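Local coordinates for protein probable hydrolase (Pseudomonas aeruginosa, PDB 7AL6) that is of unknown function but has an alpha/beta hydrolase fold and probably acts as a serine hydrolase, possibly a lipolytic one, at residues Asp83-Ala88 against Pro116-Arg121; Ser230-Glu235 against His263-Asp268; His257-Gly262 against Ala277-Ala282. One frame throughout, in Å; residues are numbered along the deposited sequence. Where two conformers were deposited one is given.

Contact 1 of 3, residues Asp83-Ala88 against Pro116-Arg121; sequences DVLMVA and PERIER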
ATOM      1  N   ASP A  83      -3.280  14.303  10.610  1.00 20.61           N
ATOM      2  CA  ASP A  83      -2.523  14.728   9.414  1.00 21.75           C
ATOM      3  C   ASP A  83      -1.957  16.139   9.569  1.00 23.39           C
ATOM      4  O   ASP A  83      -0.793  16.399   9.253  1.00 24.87           O
ATOM      5  CB  ASP A  83      -3.393  14.687   8.153  1.00 19.88           C
ATOM      6  CG  ASP A  83      -3.840  13.282   7.793  1.00 28.65           C
ATOM      7  OD1 ASP A  83      -3.293  12.291   8.322  1.00 26.61           O
ATOM      8  OD2 ASP A  83      -4.705  13.182   6.930  1.00 26.39           O
ATOM      9  N   VAL A  84      -2.790  17.069  10.039  1.00 23.28           N
ATOM     10  CA  VAL A  84      -2.364  18.462  10.179  1.00 24.33           C
ATOM     11  C   VAL A  84      -1.232  18.572  11.187  1.00 25.64           C
ATOM     12  O   VAL A  84      -0.225  19.243  10.950  1.00 22.73           O
ATOM     13  CB  VAL A  84      -3.576  19.329  10.572  1.00 26.14           C
ATOM     14  CG1 VAL A  84      -3.150  20.745  10.859  1.00 23.51           C
ATOM     15  CG2 VAL A  84      -4.613  19.318   9.429  1.00 26.76           C
ATOM     16  N   LEU A  85      -1.335  17.860  12.301  1.00 25.41           N
ATOM     17  CA  LEU A  85      -0.293  17.839  13.354  1.00 30.52           C
ATOM     18  C   LEU A  85       1.022  17.311  12.761  1.00 24.32           C
ATOM     19  O   LEU A  85       2.045  17.876  13.004  1.00 20.97           O
ATOM     20  CB  LEU A  85      -0.786  16.958  14.501  1.00 32.21           C
ATOM     21  CG  LEU A  85       0.154  16.842  15.686  1.00 34.66           C
ATOM     22  CD1 LEU A  85       0.443  18.194  16.282  1.00 37.85           C
ATOM     23  CD2 LEU A  85      -0.410  15.915  16.735  1.00 40.22           C
ATOM     24  N   MET A  86       0.957  16.260  11.970  1.00 26.91           N
ATOM     25  CA  MET A  86       2.141  15.662  11.320  1.00 26.16           C
ATOM     26  C   MET A  86       2.699  16.618  10.264  1.00 29.08           C
ATOM     27  O   MET A  86       3.880  16.593  10.058  1.00 26.72           O
ATOM     28  CB  MET A  86       1.818  14.276  10.779  1.00 27.78           C
ATOM     29  CG  MET A  86       1.594  13.320  11.912  1.00 30.15           C
ATOM     30  SD  MET A  86       1.382  11.648  11.447  1.00 37.10           S
ATOM     31  CE  MET A  86       2.378  10.818  12.670  1.00 46.76           C
ATOM     32  N   VAL A  87       1.853  17.388   9.587  1.00 29.66           N
ATOM     33  CA  VAL A  87       2.325  18.388   8.600  1.00 22.72           C
ATOM     34  C   VAL A  87       3.176  19.411   9.351  1.00 27.20           C
ATOM     35  O   VAL A  87       4.265  19.679   8.919  1.00 27.15           O
ATOM     36  CB  VAL A  87       1.172  19.072   7.852  1.00 23.23           C
ATOM     37  CG1 VAL A  87       1.627  20.383   7.256  1.00 22.06           C
ATOM     38  CG2 VAL A  87       0.568  18.180   6.791  1.00 23.03           C
ATOM     39  N   ALA A  88       2.701  19.908  10.482  1.00 26.37           N
ATOM     40  CA  ALA A  88       3.484  20.839  11.299  1.00 29.59           C
ATOM     41  C   ALA A  88       4.813  20.224  11.741  1.00 29.01           C
ATOM     42  O   ALA A  88       5.862  20.865  11.632  1.00 27.20           O
ATOM     43  CB  ALA A  88       2.678  21.292  12.530  1.00 26.24           C
ATOM     44  N   PRO A 116      -3.951  22.071  22.972  1.00 26.12           N
ATOM     45  CA  PRO A 116      -3.880  23.516  23.113  1.00 29.84           C
ATOM     46  C   PRO A 116      -2.436  24.045  23.148  1.00 30.78           C
ATOM     47  O   PRO A 116      -2.225  25.080  22.684  1.00 31.98           O
ATOM     48  CB  PRO A 116      -4.651  23.835  24.388  1.00 27.46           C
ATOM     49  CG  PRO A 116      -4.864  22.521  25.062  1.00 35.67           C
ATOM     50  CD  PRO A 116      -4.704  21.444  24.017  1.00 30.96           C
ATOM     51  N   GLU A 117      -1.473  23.242  23.579  1.00 30.03           N
ATOM     52  CA  GLU A 117      -0.036  23.601  23.670  1.00 29.91           C
ATOM     53  C   GLU A 117       0.513  24.008  22.281  1.00 30.12           C
ATOM     54  O   GLU A 117       1.394  24.817  22.250  1.00 34.30           O
ATOM     55  CB  GLU A 117       0.739  22.438  24.309  1.00 39.15           C
ATOM     56  CG  GLU A 117       0.968  21.268  23.349  1.00 54.61           C
ATOM     57  CD  GLU A 117       1.220  19.833  23.770  1.00 60.96           C
ATOM     58  OE1 GLU A 117       0.738  19.420  24.812  1.00 66.63           O
ATOM     59  OE2 GLU A 117       1.835  19.119  22.980  1.00 58.00           O
ATOM     60  N   ARG A 118       0.036  23.437  21.174  1.00 31.78           N
ATOM     61  CA  ARG A 118       0.533  23.667  19.805  1.00 30.23           C
ATOM     62  C   ARG A 118      -0.153  24.804  19.049  1.00 29.75           C
ATOM     63  O   ARG A 118       0.449  25.283  18.154  1.00 30.34           O
ATOM     64  CB  ARG A 118       0.276  22.424  18.953  1.00 28.37           C
ATOM     65  CG  ARG A 118       0.774  21.115  19.533  1.00 35.78           C
ATOM     66  CD  ARG A 118       2.272  20.982  19.683  1.00 41.04           C
ATOM     67  NE  ARG A 118       3.019  21.202  18.466  1.00 47.05           N
ATOM     68  CZ  ARG A 118       3.540  20.259  17.698  1.00 44.63           C
ATOM     69  NH1 ARG A 118       4.195  20.600  16.609  1.00 40.97           N
ATOM     70  NH2 ARG A 118       3.424  18.989  18.014  1.00 40.51           N
ATOM     71  N   ILE A 119      -1.336  25.254  19.422  1.00 30.95           N
ATOM     72  CA  ILE A 119      -2.104  26.125  18.533  1.00 28.12           C
ATOM     73  C   ILE A 119      -2.112  27.549  19.087  1.00 28.38           C
ATOM     74  O   ILE A 119      -2.630  27.809  20.184  1.00 34.94           O
ATOM     75  CB  ILE A 119      -3.544  25.614  18.359  1.00 28.39           C
ATOM     76  CG1 ILE A 119      -3.577  24.177  17.888  1.00 25.33           C
ATOM     77  CG2 ILE A 119      -4.280  26.517  17.387  1.00 28.32           C
ATOM     78  CD1 ILE A 119      -2.730  23.925  16.600  1.00 24.23           C
ATOM     79  N   GLU A 120      -1.549  28.476  18.334  1.00 26.97           N
ATOM     80  CA  GLU A 120      -1.415  29.830  18.846  1.00 33.73           C
ATOM     81  C   GLU A 120      -2.707  30.651  18.678  1.00 33.19           C
ATOM     82  O   GLU A 120      -3.076  31.394  19.585  1.00 26.57           O
ATOM     83  CB  GLU A 120      -0.262  30.534  18.160  1.00 31.39           C
ATOM     84  CG  GLU A 120       1.101  29.934  18.486  1.00 42.32           C
ATOM     85  CD  GLU A 120       2.252  30.687  17.847  1.00 54.01           C
ATOM     86  OE1 GLU A 120       2.970  31.374  18.616  1.00 63.56           O
ATOM     87  OE2 GLU A 120       2.456  30.580  16.600  1.00 54.75           O
ATOM     88  N   ARG A 121      -3.343  30.554  17.515  1.00 26.13           N
ATOM     89  CA  ARG A 121      -4.566  31.297  17.137  1.00 26.02           C
ATOM     90  C   ARG A 121      -5.457  30.471  16.194  1.00 31.92           C
ATOM     91  O   ARG A 121      -4.939  29.632  15.495  1.00 23.61           O
ATOM     92  CB  ARG A 121      -4.166  32.605  16.449  1.00 30.37           C
ATOM     93  CG  ARG A 121      -3.134  33.443  17.186  1.00 33.74           C
ATOM     94  CD  ARG A 121      -3.769  34.454  18.113  1.00 35.72           C
ATOM     95  NE  ARG A 121      -2.874  35.388  18.771  1.00 31.21           N
ATOM     96  CZ  ARG A 121      -2.257  35.174  19.918  1.00 34.40           C
ATOM     97  NH1 ARG A 121      -1.509  36.118  20.437  1.00 34.03           N
ATOM     98  NH2 ARG A 121      -2.377  34.031  20.549  1.00 26.69           N
TER
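Leu85 lays one of its methyls over a face of the Arg118 guanidinium group, CD1 standing 3.5 Å from NH2 and 4.0 Å from CZ of Arg118. The two side chains cross at about a right angle. Leu85 swings its CG anti to the backbone N (chi1 -179°), which carries the branch from the flank of helix 77-91 across to the arginine; Arg118 comes to meet it on a chain bent at chi2 and chi3. Ala88, one turn further on, points toward segment 116-121, and its CB comes obliquely to NH1 of Arg118 at 4.4 Å.

The polar partners of the guanidinium lie just beyond the two segments. NE bonds to the carbonyl O of Glu94, NH1 to that of Trp93, and NH2 forms a salt bridge with Glu89. Leu150 of a second subunit packs on both Leu85 and Arg118, so this patch belongs to a subunit interface as well.

Chemically, then, residues 83-88 offer only aliphatic groups to a buried cation whose three nitrogens are all engaged, and Glu89, next along the same helix, supplies the counter-charge. These outside partners should fix the plane of the guanidinium and offset its burial, leaving a flat face for leucine to cover.

Contact 2 of 3, residues Ser230-Glu235 against His263-Asp268; sequences SLVLAE and HHLHLD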
ATOM      1  N   SER A 230     -10.945  33.953  16.037  1.00 26.01           N
ATOM      2  CA  SER A 230     -11.713  34.864  15.198  1.00 25.10           C
ATOM      3  C   SER A 230     -12.647  34.060  14.294  1.00 30.94           C
ATOM      4  O   SER A 230     -12.197  33.265  13.452  1.00 28.36           O
ATOM      5  CB  SER A 230     -10.777  35.730  14.383  1.00 29.05           C
ATOM      6  OG  SER A 230     -11.499  36.708  13.636  1.00 26.70           O
ATOM      7  N   LEU A 231     -13.941  34.262  14.462  1.00 23.63           N
ATOM      8  CA  LEU A 231     -14.947  33.574  13.673  1.00 20.79           C
ATOM      9  C   LEU A 231     -15.684  34.508  12.708  1.00 37.12           C
ATOM     10  O   LEU A 231     -16.287  35.519  13.118  1.00 31.46           O
ATOM     11  CB  LEU A 231     -15.941  32.875  14.585  1.00 25.32           C
ATOM     12  CG  LEU A 231     -17.109  32.173  13.903  1.00 31.28           C
ATOM     13  CD1 LEU A 231     -16.716  31.017  12.974  1.00 30.90           C
ATOM     14  CD2 LEU A 231     -18.012  31.690  14.997  1.00 31.14           C
ATOM     15  N   VAL A 232     -15.697  34.128  11.428  1.00 32.19           N
ATOM     16  CA  VAL A 232     -16.443  34.854  10.396  1.00 25.63           C
ATOM     17  C   VAL A 232     -17.712  34.085  10.088  1.00 30.61           C
ATOM     18  O   VAL A 232     -17.687  32.860   9.887  1.00 27.96           O
ATOM     19  CB  VAL A 232     -15.606  35.070   9.134  1.00 31.06           C
ATOM     20  CG1 VAL A 232     -16.520  35.473   7.954  1.00 33.66           C
ATOM     21  CG2 VAL A 232     -14.549  36.131   9.414  1.00 31.09           C
ATOM     22  N   LEU A 233     -18.826  34.812  10.054  1.00 31.30           N
ATOM     23  CA  LEU A 233     -20.161  34.251   9.890  1.00 29.40           C
ATOM     24  C   LEU A 233     -20.770  34.875   8.651  1.00 35.30           C
ATOM     25  O   LEU A 233     -20.898  36.097   8.590  1.00 30.02           O
ATOM     26  CB  LEU A 233     -21.031  34.557  11.110  1.00 36.02           C
ATOM     27  CG  LEU A 233     -20.424  33.940  12.369  1.00 42.30           C
ATOM     28  CD1 LEU A 233     -20.932  34.622  13.600  1.00 44.09           C
ATOM     29  CD2 LEU A 233     -20.758  32.455  12.371  1.00 32.46           C
ATOM     30  N   ALA A 234     -21.040  34.043   7.658  1.00 34.73           N
ATOM     31  CA  ALA A 234     -21.613  34.453   6.367  1.00 37.37           C
ATOM     32  C   ALA A 234     -23.102  34.728   6.583  1.00 29.18           C
ATOM     33  O   ALA A 234     -23.755  33.836   7.065  1.00 31.61           O
ATOM     34  CB  ALA A 234     -21.403  33.388   5.334  1.00 30.74           C
ATOM     35  N   GLU A 235     -23.625  35.836   6.081  1.00 31.94           N
ATOM     36  CA  GLU A 235     -25.127  36.097   6.375  0.52 37.08           C
ATOM     37  C   GLU A 235     -26.145  34.974   5.864  1.00 34.99           C
ATOM     38  O   GLU A 235     -27.199  34.522   6.380  1.00 37.87           O
ATOM     39  CB  GLU A 235     -25.529  37.297   5.525  0.52 38.24           C
ATOM     40  CG  GLU A 235     -26.972  37.717   5.734  0.52 46.30           C
ATOM     41  CD  GLU A 235     -27.367  39.047   5.115  0.52 45.24           C
ATOM     42  OE1 GLU A 235     -28.569  39.372   5.140  0.52 55.30           O
ATOM     43  OE2 GLU A 235     -26.482  39.760   4.620  0.52 42.64           O
ATOM     44  N   HIS A 263     -21.763  30.665   2.088  1.00 26.33           N
ATOM     45  CA  HIS A 263     -20.847  29.833   2.846  1.00 32.07           C
ATOM     46  C   HIS A 263     -19.396  29.921   2.357  1.00 32.18           C
ATOM     47  O   HIS A 263     -18.452  29.806   3.160  1.00 28.50           O
ATOM     48  CB  HIS A 263     -21.353  28.425   2.747  1.00 33.98           C
ATOM     49  CG  HIS A 263     -20.567  27.436   3.526  1.00 41.93           C
ATOM     50  ND1 HIS A 263     -20.339  27.569   4.876  1.00 29.86           N
ATOM     51  CD2 HIS A 263     -19.975  26.281   3.151  1.00 32.61           C
ATOM     52  CE1 HIS A 263     -19.662  26.522   5.308  1.00 36.28           C
ATOM     53  NE2 HIS A 263     -19.421  25.729   4.279  1.00 31.11           N
ATOM     54  N   HIS A 264     -19.197  30.176   1.070  1.00 27.19           N
ATOM     55  CA  HIS A 264     -17.872  30.365   0.484  1.00 33.44           C
ATOM     56  C   HIS A 264     -17.553  31.823   0.271  1.00 31.00           C
ATOM     57  O   HIS A 264     -16.870  32.167  -0.694  1.00 30.12           O
ATOM     58  CB  HIS A 264     -17.765  29.602  -0.832  1.00 33.89           C
ATOM     59  CG  HIS A 264     -17.569  28.130  -0.656  1.00 26.67           C
ATOM     60  ND1 HIS A 264     -18.592  27.278  -0.300  1.00 32.12           N
ATOM     61  CD2 HIS A 264     -16.452  27.361  -0.763  1.00 31.17           C
ATOM     62  CE1 HIS A 264     -18.124  26.043  -0.213  1.00 32.68           C
ATOM     63  NE2 HIS A 264     -16.825  26.070  -0.481  1.00 30.79           N
ATOM     64  N   LEU A 265     -17.973  32.708   1.195  1.00 29.88           N
ATOM     65  CA  LEU A 265     -17.857  34.142   0.936  1.00 23.96           C
ATOM     66  C   LEU A 265     -16.432  34.575   0.642  1.00 28.28           C
ATOM     67  O   LEU A 265     -16.219  35.573  -0.062  1.00 27.80           O
ATOM     68  CB  LEU A 265     -18.425  34.950   2.108  1.00 36.07           C
ATOM     69  CG  LEU A 265     -17.573  35.073   3.361  1.00 33.98           C
ATOM     70  CD1 LEU A 265     -18.226  36.129   4.291  1.00 29.31           C
ATOM     71  CD2 LEU A 265     -17.427  33.742   4.096  1.00 26.80           C
ATOM     72  N   HIS A 266     -15.447  33.911   1.229  1.00 28.06           N
ATOM     73  CA  HIS A 266     -14.003  34.213   1.071  1.00 24.58           C
ATOM     74  C   HIS A 266     -13.520  33.881  -0.344  1.00 25.56           C
ATOM     75  O   HIS A 266     -12.510  34.382  -0.710  1.00 27.06           O
ATOM     76  CB  HIS A 266     -13.167  33.479   2.119  1.00 28.77           C
ATOM     77  CG  HIS A 266     -13.144  32.016   1.911  1.00 21.89           C
ATOM     78  ND1 HIS A 266     -14.245  31.262   2.013  1.00 29.01           N
ATOM     79  CD2 HIS A 266     -12.159  31.180   1.579  1.00 27.65           C
ATOM     80  CE1 HIS A 266     -13.942  30.017   1.774  1.00 32.25           C
ATOM     81  NE2 HIS A 266     -12.684  29.944   1.515  1.00 25.20           N
ATOM     82  N   LEU A 267     -14.181  32.968  -1.036  1.00 25.18           N
ATOM     83  CA  LEU A 267     -13.795  32.545  -2.404  1.00 32.97           C
ATOM     84  C   LEU A 267     -14.741  33.049  -3.503  1.00 33.26           C
ATOM     85  O   LEU A 267     -14.268  33.233  -4.603  1.00 30.38           O
ATOM     86  CB  LEU A 267     -13.757  31.024  -2.415  1.00 25.97           C
ATOM     87  CG  LEU A 267     -13.410  30.385  -3.749  1.00 28.64           C
ATOM     88  CD1 LEU A 267     -11.961  30.610  -4.076  1.00 28.37           C
ATOM     89  CD2 LEU A 267     -13.747  28.921  -3.738  1.00 23.94           C
ATOM     90  N   ASP A 268     -15.990  33.362  -3.183  1.00 31.24           N
ATOM     91  CA  ASP A 268     -17.021  33.711  -4.184  1.00 31.20           C
ATOM     92  C   ASP A 268     -16.598  34.924  -4.998  1.00 30.67           C
ATOM     93  O   ASP A 268     -16.734  34.875  -6.178  1.00 35.82           O
ATOM     94  CB  ASP A 268     -18.369  33.976  -3.533  1.00 30.61           C
ATOM     95  CG  ASP A 268     -19.089  32.702  -3.209  1.00 35.09           C
ATOM     96  OD1 ASP A 268     -18.848  31.748  -3.892  1.00 35.46           O
ATOM     97  OD2 ASP A 268     -19.820  32.682  -2.263  1.00 33.11           O
TER
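Leu265, with 53 Å² buried here, drives its two methyls against strand 229-234: CD1 meets CG1 of Val232 at 4.1 Å, and CD2 meets CB of Ala234 at 4.2 Å. The isobutyl group thus spans two residues that face the same way, two apart along the strand. Its CG sits between the backbone N and the carbonyl carbon (chi1 77°), an uncommon choice for leucine that here turns the branch toward the sheet.

Ala234 buries almost as much, 51 Å². Its methyl also looks at the backbone of His263, Ala234 CB to His263 N being 4.3 Å. The CA atoms of Ala234 and His263 are the nearest such pair across the contact, 5.9 Å apart. Val232 adds a smaller area. It presents CG1, which lies anti to its backbone N, and the valine and leucine side chains cross obliquely.

His263 itself turns away from the strand. Its ND1 bonds to Asp126 and its NE2 to Ser102, the geometry of a Ser-His-Asp triad with the serine on what looks like a nucleophile elbow, consistent with a hydrolase of this fold. Asp126 also accepts a bond from the backbone N of Ala234, so the end of the strand contacted by Leu265 also supplies a second-shell bond that probably positions the triad aspartate. Just after His263, the carbonyl O of His264 takes bonds from the N atoms of both Leu267 and Asp268, starting the short helical turn.

Around this apolar junction, strand 229-234 runs between strands 119-125 and 255-259. Leu259 of the latter touches both Val232 and Leu265, Phe280 of helix 270-284 packs on Val232, and helix 179-189 meets Leu267 at the far end of the turn.

Contact 3 of 3, residues His257-Gly262 against Ala277-Ala282; sequences HHLPGG and ARVFAA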
ATOM      1  N   HIS A 257     -17.464  38.091  13.516  1.00 31.57           N
ATOM      2  CA  HIS A 257     -17.642  39.120  12.500  1.00 28.25           C
ATOM      3  C   HIS A 257     -18.689  38.636  11.516  1.00 34.41           C
ATOM      4  O   HIS A 257     -18.541  37.571  10.905  1.00 36.44           O
ATOM      5  CB  HIS A 257     -16.318  39.463  11.810  1.00 31.62           C
ATOM      6  CG  HIS A 257     -15.438  40.352  12.637  1.00 30.24           C
ATOM      7  ND1 HIS A 257     -14.621  39.872  13.639  1.00 33.57           N
ATOM      8  CD2 HIS A 257     -15.315  41.700  12.664  1.00 34.61           C
ATOM      9  CE1 HIS A 257     -14.019  40.881  14.235  1.00 34.82           C
ATOM     10  NE2 HIS A 257     -14.407  42.000  13.649  1.00 39.30           N
ATOM     11  N   HIS A 258     -19.778  39.384  11.418  1.00 34.09           N
ATOM     12  CA  HIS A 258     -20.888  39.041  10.549  1.00 29.39           C
ATOM     13  C   HIS A 258     -20.652  39.723   9.223  1.00 28.60           C
ATOM     14  O   HIS A 258     -20.504  40.949   9.181  1.00 31.88           O
ATOM     15  CB  HIS A 258     -22.211  39.519  11.140  1.00 36.54           C
ATOM     16  CG  HIS A 258     -22.582  38.783  12.363  1.00 27.38           C
ATOM     17  ND1 HIS A 258     -22.158  39.175  13.617  1.00 27.82           N
ATOM     18  CD2 HIS A 258     -23.218  37.602  12.520  1.00 26.47           C
ATOM     19  CE1 HIS A 258     -22.595  38.299  14.504  1.00 32.92           C
ATOM     20  NE2 HIS A 258     -23.223  37.330  13.867  1.00 35.50           N
ATOM     21  N   LEU A 259     -20.624  38.950   8.143  1.00 27.30           N
ATOM     22  CA  LEU A 259     -20.355  39.552   6.846  1.00 30.42           C
ATOM     23  C   LEU A 259     -21.336  39.025   5.818  1.00 25.23           C
ATOM     24  O   LEU A 259     -21.933  37.956   5.994  1.00 32.61           O
ATOM     25  CB  LEU A 259     -18.923  39.256   6.372  1.00 33.06           C
ATOM     26  CG  LEU A 259     -17.789  39.913   7.147  1.00 33.78           C
ATOM     27  CD1 LEU A 259     -16.445  39.296   6.737  1.00 33.66           C
ATOM     28  CD2 LEU A 259     -17.808  41.384   6.854  1.00 37.20           C
ATOM     29  N   PRO A 260     -21.534  39.756   4.742  1.00 32.16           N
ATOM     30  CA  PRO A 260     -22.499  39.305   3.728  1.00 38.61           C
ATOM     31  C   PRO A 260     -21.952  38.127   2.939  1.00 36.67           C
ATOM     32  O   PRO A 260     -20.745  37.840   2.932  1.00 34.64           O
ATOM     33  CB  PRO A 260     -22.686  40.530   2.832  1.00 35.63           C
ATOM     34  CG  PRO A 260     -21.524  41.392   3.088  1.00 34.72           C
ATOM     35  CD  PRO A 260     -20.868  41.020   4.385  1.00 28.38           C
ATOM     36  N   GLY A 261     -22.856  37.433   2.276  1.00 35.31           N
ATOM     37  CA  GLY A 261     -22.469  36.453   1.277  1.00 38.53           C
ATOM     38  C   GLY A 261     -22.851  35.063   1.703  1.00 35.35           C
ATOM     39  O   GLY A 261     -23.515  34.849   2.727  1.00 34.92           O
ATOM     40  N   GLY A 262     -22.398  34.095   0.909  1.00 32.83           N
ATOM     41  CA  GLY A 262     -22.681  32.695   1.155  1.00 29.21           C
ATOM     42  C   GLY A 262     -21.602  31.988   1.977  1.00 24.25           C
ATOM     43  O   GLY A 262     -20.648  32.582   2.467  1.00 26.62           O
ATOM     44  N   ALA A 277     -10.311  39.184   4.652  1.00 32.09           N
ATOM     45  CA  ALA A 277      -8.910  39.473   4.879  1.00 29.14           C
ATOM     46  C   ALA A 277      -8.723  40.594   5.894  1.00 34.34           C
ATOM     47  O   ALA A 277      -7.771  40.569   6.700  1.00 30.74           O
ATOM     48  CB  ALA A 277      -8.257  39.826   3.545  1.00 35.20           C
ATOM     49  N   ARG A 278      -9.570  41.629   5.826  1.00 33.36           N
ATOM     50  CA  ARG A 278      -9.409  42.741   6.761  1.00 33.50           C
ATOM     51  C   ARG A 278      -9.579  42.248   8.183  1.00 28.68           C
ATOM     52  O   ARG A 278      -8.816  42.618   9.079  1.00 34.61           O
ATOM     53  CB  ARG A 278     -10.434  43.842   6.489  1.00 38.33           C
ATOM     54  CG  ARG A 278     -10.067  44.775   5.368  1.00 49.63           C
ATOM     55  CD  ARG A 278     -11.295  45.665   5.026  1.00 70.10           C
ATOM     56  NE  ARG A 278     -11.141  46.449   3.798  1.00 85.84           N
ATOM     57  CZ  ARG A 278     -10.120  47.259   3.533  1.00 84.96           C
ATOM     58  NH1 ARG A 278      -9.156  47.449   4.430  1.00 82.57           N
ATOM     59  NH2 ARG A 278     -10.082  47.910   2.376  1.00 87.64           N
ATOM     60  N   VAL A 279     -10.569  41.402   8.411  1.00 30.71           N
ATOM     61  CA  VAL A 279     -10.849  40.861   9.762  1.00 23.92           C
ATOM     62  C   VAL A 279      -9.659  40.039  10.267  1.00 33.57           C
ATOM     63  O   VAL A 279      -9.141  40.378  11.306  1.00 28.97           O
ATOM     64  CB  VAL A 279     -12.109  39.988   9.721  1.00 28.41           C
ATOM     65  CG1 VAL A 279     -12.229  39.125  10.958  1.00 28.48           C
ATOM     66  CG2 VAL A 279     -13.360  40.814   9.515  1.00 31.83           C
ATOM     67  N   PHE A 280      -9.175  39.085   9.477  1.00 31.54           N
ATOM     68  CA  PHE A 280      -8.081  38.151   9.844  1.00 31.81           C
ATOM     69  C   PHE A 280      -6.744  38.884   9.962  1.00 22.35           C
ATOM     70  O   PHE A 280      -6.017  38.553  10.832  1.00 29.58           O
ATOM     71  CB  PHE A 280      -8.068  36.941   8.913  1.00 28.91           C
ATOM     72  CG  PHE A 280      -9.208  35.991   9.147  1.00 22.83           C
ATOM     73  CD1 PHE A 280      -9.887  35.986  10.348  1.00 25.42           C
ATOM     74  CD2 PHE A 280      -9.616  35.123   8.160  1.00 25.35           C
ATOM     75  CE1 PHE A 280     -10.946  35.129  10.553  1.00 25.61           C
ATOM     76  CE2 PHE A 280     -10.674  34.263   8.365  1.00 26.14           C
ATOM     77  CZ  PHE A 280     -11.330  34.265   9.562  1.00 29.02           C
ATOM     78  N   ALA A 281      -6.465  39.851   9.104  1.00 29.02           N
ATOM     79  CA  ALA A 281      -5.206  40.620   9.118  1.00 31.01           C
ATOM     80  C   ALA A 281      -5.106  41.372  10.446  1.00 32.70           C
ATOM     81  O   ALA A 281      -4.055  41.384  11.014  1.00 34.16           O
ATOM     82  CB  ALA A 281      -5.129  41.539   7.942  1.00 33.28           C
ATOM     83  N   ALA A 282      -6.185  41.963  10.928  1.00 37.08           N
ATOM     84  CA  ALA A 282      -6.142  42.627  12.235  1.00 36.78           C
ATOM     85  C   ALA A 282      -6.041  41.610  13.368  1.00 29.52           C
ATOM     86  O   ALA A 282      -5.291  41.821  14.320  1.00 37.18           O
ATOM     87  CB  ALA A 282      -7.368  43.521  12.428  1.00 35.96           C
TER
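Val279 sets CG1 over one face of the His257 imidazole, the two side chains approaching from opposite directions. This is a CH-pi contact: CG1 lies 4.0 Å from the ring centroid, 24° off the ring normal, and is displaced toward the rim, where ND1 of His257 is its nearest atom at 3.7 Å. The second methyl meets the same ring. CG2 of Val279 is 3.8 Å from CD2 of His257 and equally far from CG; on the same side of the ring plane, CG1 lies toward ND1 and CG2 beside the CG-CD2 bond. Val279 holds CG1 anti to the backbone N and CG2 anti to the carbonyl carbon (chi1 165°), which lets both methyls bear on the histidine. With 69 Å² covered, this valine carries the whole of the share of segment 277-282.

The purely aliphatic part is slighter. Leu259 faces the helix from the same side of the strand as His257, and its CD1 comes within 4.4 Å of CG2 of Val279. That methyl therefore touches both the leucine and the histidine. Leu259 also packs on Ala275 and Val276, further back along the same helix.

The pair joins strand 255-259, the last strand of the central sheet within this chain, to helix 270-284, which packs along one face of that sheet. Backbone bonds from His257 to Leu231 and Leu233 tie the strand to its parallel neighbour 229-234. Val279 also touches Ser230 of that neighbour, while Phe280 reaches deeper, to Val232 and to Ala123 and Ile125 of strand 119-125.

Overall arrangement
All three contacts pack against the central sheet of the alpha/beta hydrolase fold. Contacts 2 and 3 adjoin, their centres about 7 Å apart, and their segments alternate along the chain. Strands 229-234 and 255-259 are bonded side by side, Glu235 N to Leu259 O at 2.7 Å being a probable hydrogen bond. Packing also joins the two contacts, CD1 of Leu265 lying 3.3 Å from O of Pro260. Contact 1 stands apart, its centre about 23 Å from that of contact 2 and 24 Å from that of contact 3, and it closes before either opens. Contact 2 holds the histidine of the probable triad; at contact 1, Arg118 has its side chain about 7 Å from a bound PEG molecule.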